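Local coordinates for response regulator receiver domain protein (CheY-like) (Methylobacillus flagellatus KT, PDB 3I42) that probably accepts a phosphoryl group from a sensor kinase and so relays a two-component signal, at the interface of chains A and B. Residues are numbered along the deposited sequence; one frame, centred on the assembly and turned at random. Chains: chain A/B, Response regulator receiver domain protein (CheY-like).

The interface of chains A and B. Residues chain A 88, 91-93, 96, 102; chain B 88, 91-93, 96, 102.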
loop_
_atom_site.group_PDB
_atom_site.type_symbol
_atom_site.label_atom_id
_atom_site.label_comp_id
_atom_site.label_asym_id
_atom_site.label_seq_id
_atom_site.Cartn_x
_atom_site.Cartn_y
_atom_site.Cartn_z
ATOM N N LYS A 88 -12.263 4.088 1.847
ATOM C CA LYS A 88 -11.666 3.808 3.154
ATOM C C LYS A 88 -12.189 2.487 3.702
ATOM O O LYS A 88 -11.416 1.647 4.192
ATOM C CB LYS A 88 -11.944 4.949 4.149
ATOM N N LEU A 91 -10.465 -0.914 2.591
ATOM C CA LEU A 91 -8.998 -1.070 2.631
ATOM C C LEU A 91 -8.397 -0.677 3.963
ATOM O O LEU A 91 -8.149 0.495 4.208
ATOM C CB LEU A 91 -8.325 -0.237 1.542
ATOM C CG LEU A 91 -8.736 -0.465 0.095
ATOM C CD1 LEU A 91 -8.349 0.743 -0.693
ATOM C CD2 LEU A 91 -8.076 -1.701 -0.475
ATOM N N GLY A 92 -8.145 -1.647 4.824
ATOM C CA GLY A 92 -7.432 -1.352 6.049
ATOM C C GLY A 92 -5.943 -1.548 5.902
ATOM O O GLY A 92 -5.396 -1.568 4.794
ATOM N N LYS A 93 -5.289 -1.705 7.042
ATOM C CA LYS A 93 -3.844 -1.882 7.139
ATOM C C LYS A 93 -3.264 -3.054 6.320
ATOM O O LYS A 93 -2.267 -2.883 5.617
ATOM C CB LYS A 93 -3.486 -2.050 8.616
ATOM C CG LYS A 93 -2.038 -2.182 8.863
ATOM C CD LYS A 93 -1.783 -2.271 10.339
ATOM C CE LYS A 93 -0.299 -2.405 10.565
ATOM N NZ LYS A 93 0.209 -3.643 9.920
ATOM N N CYS A 96 -3.689 -2.507 2.404
ATOM C CA CYS A 96 -2.534 -1.692 2.024
ATOM C C CYS A 96 -1.252 -2.529 1.878
ATOM O O CYS A 96 -0.491 -2.369 0.912
ATOM C CB CYS A 96 -2.325 -0.582 3.051
ATOM S SG CYS A 96 -3.617 0.699 3.058
ATOM N N TYR A 102 -4.469 -0.499 -6.342
ATOM C CA TYR A 102 -5.807 -0.408 -5.819
ATOM C C TYR A 102 -6.634 0.336 -6.863
ATOM O O TYR A 102 -6.168 1.311 -7.414
ATOM C CB TYR A 102 -5.796 0.313 -4.444
ATOM C CG TYR A 102 -4.596 -0.041 -3.563
ATOM C CD1 TYR A 102 -4.674 -1.050 -2.557
ATOM C CD2 TYR A 102 -3.382 0.618 -3.728
ATOM C CE1 TYR A 102 -3.536 -1.375 -1.740
ATOM C CE2 TYR A 102 -2.254 0.289 -2.943
ATOM C CZ TYR A 102 -2.344 -0.696 -1.958
ATOM O OH TYR A 102 -1.213 -0.967 -1.218
ATOM N N LYS B 88 -9.082 0.242 9.379
ATOM C CA LYS B 88 -9.730 0.532 8.098
ATOM C C LYS B 88 -10.032 2.020 7.983
ATOM O O LYS B 88 -9.764 2.649 6.946
ATOM C CB LYS B 88 -11.020 -0.291 7.927
ATOM N N LEU B 91 -7.205 4.499 6.701
ATOM C CA LEU B 91 -6.429 4.199 5.482
ATOM C C LEU B 91 -7.303 3.862 4.294
ATOM O O LEU B 91 -7.730 2.726 4.143
ATOM C CB LEU B 91 -5.469 3.035 5.711
ATOM C CG LEU B 91 -4.456 3.141 6.843
ATOM C CD1 LEU B 91 -3.999 1.762 7.187
ATOM C CD2 LEU B 91 -3.279 4.004 6.447
ATOM N N GLY B 92 -7.561 4.833 3.436
ATOM C CA GLY B 92 -8.260 4.536 2.203
ATOM C C GLY B 92 -7.312 4.236 1.068
ATOM O O GLY B 92 -6.138 3.908 1.271
ATOM N N LYS B 93 -7.835 4.367 -0.141
ATOM C CA LYS B 93 -7.109 4.103 -1.379
ATOM C C LYS B 93 -5.794 4.891 -1.557
ATOM O O LYS B 93 -4.770 4.311 -1.917
ATOM C CB LYS B 93 -8.051 4.390 -2.549
ATOM C CG LYS B 93 -7.457 4.108 -3.870
ATOM C CD LYS B 93 -8.476 4.352 -4.943
ATOM C CE LYS B 93 -7.848 4.058 -6.281
ATOM N NZ LYS B 93 -6.688 4.957 -6.513
ATOM N N CYS B 96 -3.057 3.876 1.144
ATOM C CA CYS B 96 -2.407 2.694 0.574
ATOM C C CYS B 96 -1.368 3.061 -0.500
ATOM O O CYS B 96 -0.253 2.520 -0.521
ATOM C CB CYS B 96 -3.460 1.756 -0.009
ATOM S SG CYS B 96 -4.530 0.953 1.226
ATOM N N TYR B 102 2.902 0.817 7.166
ATOM C CA TYR B 102 1.764 1.228 7.945
ATOM C C TYR B 102 1.939 0.616 9.332
ATOM O O TYR B 102 2.320 -0.530 9.437
ATOM C CB TYR B 102 0.450 0.771 7.256
ATOM C CG TYR B 102 0.477 0.877 5.729
ATOM C CD1 TYR B 102 -0.056 2.009 5.044
ATOM C CD2 TYR B 102 1.034 -0.142 4.963
ATOM C CE1 TYR B 102 -0.018 2.096 3.609
ATOM C CE2 TYR B 102 1.093 -0.053 3.554
ATOM C CZ TYR B 102 0.563 1.057 2.894
ATOM O OH TYR B 102 0.641 1.083 1.519
#
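A disulfide on the two-fold axis ties two receiver domains together, A:Cys96 SG to B:Cys96 SG at 2.1 Å; this covalent dimer may have formed in the crystal or during purification and need not be the cellular form. Each sulfur lies anti to its own carbonyl carbon (chi1 -69°), so the two side chains meet tip to tip between the short helices 93-98. Both cysteines are clasped by tyrosines. The ring of A:Tyr102 lays one face over B:Cys96, whose CB stands off-centre, toward the hydroxyl end of the ring, 3.3 Å from the phenol carbon CZ, in a CH-pi contact; B:Tyr102 covers A:Cys96 CB in the same way. The phenol tip reaches back into its own chain: A:Tyr102 OH gives a hydrogen bond of 2.7 Å to A:Cys96 O, in the carbonyl plane and on a lone pair (C=O...O angle 122°). With this carbonyl at the ring edge, the bond should hold the ring's tilt and keep its face turned to the partner's cysteine. An alanine at A:Tyr102 would remove both ring and hydroxyl, and would probably loosen the packing around the disulfide and the link to the helix carbonyl. Past the CB and backbone of A:Tyr102 runs the extended chain of B:Lys93, in the opposite direction to the tyrosine and bent at its last torsion (-61°); its CE passes 3.4 Å from the backbone carbonyl A:Tyr102 O. On the loop side of the disulfide, A:Leu91 pushes CD1 against the start of the partner helix, 3.6 Å from B:Lys93 CA, while its CB flanks the sulfur of B:Cys96. Farther along the axis, away from the disulfide, A:Gly92 CA packs on B:Lys88 CA at 3.6 Å. The patch comprises helix 93-98, the preceding loop and strand 101-104, the α4-β5 side of the receiver fold.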